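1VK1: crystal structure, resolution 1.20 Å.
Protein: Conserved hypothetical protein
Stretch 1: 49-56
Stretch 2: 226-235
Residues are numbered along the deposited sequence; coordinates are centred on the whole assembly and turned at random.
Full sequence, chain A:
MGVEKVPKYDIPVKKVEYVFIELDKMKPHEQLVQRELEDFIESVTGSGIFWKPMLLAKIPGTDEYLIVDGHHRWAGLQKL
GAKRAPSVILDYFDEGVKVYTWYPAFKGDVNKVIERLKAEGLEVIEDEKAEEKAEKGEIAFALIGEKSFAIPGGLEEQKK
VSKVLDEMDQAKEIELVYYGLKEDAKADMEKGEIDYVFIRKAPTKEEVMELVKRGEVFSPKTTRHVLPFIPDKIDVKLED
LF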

# COMPACT_ATOMS: atom_id res chain seq x y z
N ILE A 49 10.33 -18.04 -8.77
CA ILE A 49 11.02 -16.90 -9.37
C ILE A 49 10.55 -15.61 -8.72
O ILE A 49 9.36 -15.40 -8.55
CB ILE A 49 10.75 -16.84 -10.90
CG1 ILE A 49 11.33 -18.09 -11.61
CG2 ILE A 49 11.32 -15.58 -11.52
CD1 ILE A 49 12.85 -18.21 -11.58
N PHE A 50 11.51 -14.77 -8.35
CA PHE A 50 11.26 -13.42 -7.87
C PHE A 50 11.55 -12.49 -9.02
O PHE A 50 12.67 -12.43 -9.51
CB PHE A 50 12.21 -13.16 -6.68
CG PHE A 50 11.93 -11.89 -5.94
CD1 PHE A 50 11.04 -11.86 -4.89
CD2 PHE A 50 12.55 -10.71 -6.29
CE1 PHE A 50 10.78 -10.68 -4.21
CE2 PHE A 50 12.28 -9.53 -5.58
CZ PHE A 50 11.41 -9.53 -4.57
N TRP A 51 10.53 -11.79 -9.49
CA TRP A 51 10.69 -11.03 -10.74
C TRP A 51 10.51 -9.54 -10.65
O TRP A 51 10.72 -8.84 -11.66
CB TRP A 51 9.81 -11.61 -11.84
CG TRP A 51 8.43 -11.70 -11.51
CD1 TRP A 51 7.76 -12.81 -11.04
CD2 TRP A 51 7.42 -10.69 -11.70
NE1 TRP A 51 6.43 -12.53 -10.89
CE2 TRP A 51 6.19 -11.24 -11.29
CE3 TRP A 51 7.43 -9.36 -12.16
CZ2 TRP A 51 5.00 -10.53 -11.32
CZ3 TRP A 51 6.23 -8.66 -12.19
CH2 TRP A 51 5.05 -9.25 -11.77
N LYS A 52 10.10 -9.04 -9.50
CA LYS A 52 9.82 -7.62 -9.37
C LYS A 52 10.73 -7.05 -8.29
O LYS A 52 10.51 -7.32 -7.10
CB LYS A 52 8.34 -7.39 -9.00
CG LYS A 52 7.90 -5.95 -9.21
CD LYS A 52 6.39 -5.76 -8.96
CE LYS A 52 5.99 -4.29 -9.11
NZ LYS A 52 4.51 -4.08 -9.02
N PRO A 53 11.75 -6.25 -8.67
CA PRO A 53 12.74 -5.82 -7.67
C PRO A 53 12.11 -4.93 -6.62
O PRO A 53 11.14 -4.21 -6.89
CB PRO A 53 13.75 -5.02 -8.50
CG PRO A 53 12.98 -4.54 -9.68
CD PRO A 53 12.02 -5.67 -10.00
N MET A 54 12.65 -4.98 -5.42
CA MET A 54 12.34 -3.97 -4.43
C MET A 54 12.74 -2.61 -4.96
O MET A 54 13.73 -2.51 -5.68
CB MET A 54 13.14 -4.22 -3.16
CG MET A 54 12.88 -5.57 -2.46
SD MET A 54 11.17 -5.72 -1.79
CE MET A 54 11.20 -4.33 -0.62
N LEU A 55 12.01 -1.58 -4.59
CA LEU A 55 12.47 -0.19 -4.76
C LEU A 55 12.78 0.34 -3.38
O LEU A 55 11.93 0.28 -2.49
CB LEU A 55 11.42 0.70 -5.43
CG LEU A 55 10.93 0.22 -6.79
CD1 LEU A 55 9.90 1.22 -7.37
CD2 LEU A 55 12.07 -0.02 -7.75
N LEU A 56 14.01 0.83 -3.22
CA LEU A 56 14.53 1.28 -1.95
C LEU A 56 15.13 2.66 -2.06
O LEU A 56 15.54 3.08 -3.14
CB LEU A 56 15.65 0.35 -1.47
CG LEU A 56 15.31 -1.13 -1.30
CD1 LEU A 56 16.59 -1.87 -0.84
CD2 LEU A 56 14.19 -1.37 -0.35
N VAL A 226 5.37 6.32 -8.27
CA VAL A 226 5.55 6.27 -9.72
C VAL A 226 6.91 6.89 -10.06
O VAL A 226 7.28 7.91 -9.49
CB VAL A 226 4.43 7.04 -10.44
CG1 VAL A 226 4.65 7.03 -11.97
CG2 VAL A 226 3.05 6.46 -10.08
N LEU A 227 7.66 6.23 -10.95
CA LEU A 227 8.96 6.71 -11.42
C LEU A 227 8.80 7.17 -12.88
O LEU A 227 7.77 6.95 -13.49
CB LEU A 227 10.01 5.59 -11.38
CG LEU A 227 10.20 4.84 -10.06
CD1 LEU A 227 11.25 3.78 -10.22
CD2 LEU A 227 10.57 5.79 -8.92
N PRO A 228 9.83 7.79 -13.46
CA PRO A 228 9.78 8.16 -14.89
C PRO A 228 9.80 6.98 -15.84
O PRO A 228 9.58 7.16 -17.05
CB PRO A 228 11.06 8.99 -15.08
CG PRO A 228 11.42 9.44 -13.75
CD PRO A 228 11.08 8.25 -12.84
N PHE A 229 10.08 5.78 -15.31
CA PHE A 229 10.15 4.57 -16.10
C PHE A 229 9.60 3.43 -15.27
O PHE A 229 9.44 3.56 -14.06
CB PHE A 229 11.60 4.25 -16.46
CG PHE A 229 12.50 4.08 -15.28
CD1 PHE A 229 12.70 2.82 -14.72
CD2 PHE A 229 13.13 5.18 -14.70
CE1 PHE A 229 13.51 2.66 -13.62
CE2 PHE A 229 13.94 5.03 -13.59
CZ PHE A 229 14.14 3.77 -13.05
N ILE A 230 9.34 2.32 -15.94
CA ILE A 230 8.95 1.08 -15.28
C ILE A 230 10.16 0.16 -15.29
O ILE A 230 10.66 -0.16 -16.35
CB ILE A 230 7.79 0.42 -16.02
CG1 ILE A 230 6.55 1.33 -16.01
CG2 ILE A 230 7.47 -0.97 -15.38
CD1 ILE A 230 5.45 0.87 -16.94
N PRO A 231 10.65 -0.28 -14.12
CA PRO A 231 11.75 -1.25 -14.11
C PRO A 231 11.32 -2.52 -14.82
O PRO A 231 10.22 -3.03 -14.57
CB PRO A 231 12.00 -1.50 -12.62
CG PRO A 231 11.46 -0.29 -11.95
CD PRO A 231 10.26 0.13 -12.76
N ASP A 232 12.15 -3.02 -15.73
CA ASP A 232 11.80 -4.26 -16.42
C ASP A 232 11.88 -5.39 -15.41
O ASP A 232 12.61 -5.31 -14.40
CB ASP A 232 12.73 -4.53 -17.61
CG ASP A 232 12.10 -5.49 -18.65
OD1 ASP A 232 10.95 -5.97 -18.46
OD2 ASP A 232 12.70 -5.80 -19.68
N LYS A 233 11.11 -6.43 -15.65
CA LYS A 233 11.10 -7.55 -14.72
C LYS A 233 12.42 -8.28 -14.80
O LYS A 233 13.18 -8.18 -15.78
CB LYS A 233 9.88 -8.46 -14.94
CG LYS A 233 9.92 -9.32 -16.14
CD LYS A 233 8.57 -10.00 -16.37
CE LYS A 233 8.28 -11.10 -15.34
NZ LYS A 233 6.87 -11.65 -15.52
N ILE A 234 12.73 -8.97 -13.71
CA ILE A 234 13.97 -9.67 -13.57
C ILE A 234 13.64 -11.15 -13.39
O ILE A 234 12.49 -11.53 -13.39
CB ILE A 234 14.83 -9.07 -12.39
CG1 ILE A 234 14.09 -9.23 -11.05
CG2 ILE A 234 15.16 -7.58 -12.69
CD1 ILE A 234 14.89 -8.80 -9.83
N ASP A 235 14.65 -11.96 -13.27
CA ASP A 235 14.48 -13.40 -13.29
C ASP A 235 15.43 -14.02 -12.30
O ASP A 235 16.47 -14.55 -12.67
CB ASP A 235 14.75 -13.90 -14.73
CG ASP A 235 14.61 -15.42 -14.88
OD1 ASP A 235 14.05 -16.07 -14.00
OD2 ASP A 235 15.03 -16.03 -15.88

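The two stretches run roughly antiparallel, 158° apart, and a single backbone hydrogen bond pins them where they come closest: Ile234 N donates to Trp51 O at 2.9 Å, nearly straight at 172°. Two CA-H...O contacts flank it, Lys233 CA to Trp51 O at 3.3 Å and Trp51 CA to Ile234 O at 3.2 Å, so the chains lie almost backbone to backbone there.

Around this pin, shape does the work. Ile234, with chi1 in p and chi2 in t, sends its long branch along the first stretch: CG1 lies 3.8 Å from Phe50 O, and CD1 reaches 4.2 Å from Pro53 CB. Pro53 also meets a second proline, CG to Pro231 CB at 4.3 Å, so its compact ring fits between Ile234 and Pro231. Pro231 in turn touches Leu55, whose forked end serves two neighbours: CD2 lies 4.3 Å from Pro231 CG, and CD1 4.1 Å from Leu227 CD1. Rigid rings and branched aliphatics suit this apolar row, in which Pro53, Leu55 and Leu227 are buried and Ile234 and Pro231 keep some exposure; it asks for bulk without polarity.

At the exposed margin, Trp51 offers a broad ring face. Lys233 folds over it, chi3 in m, placing NZ 4.2 Å from the centroid of the Trp51 six-membered ring in a cation-pi contact, while its methylenes add cover.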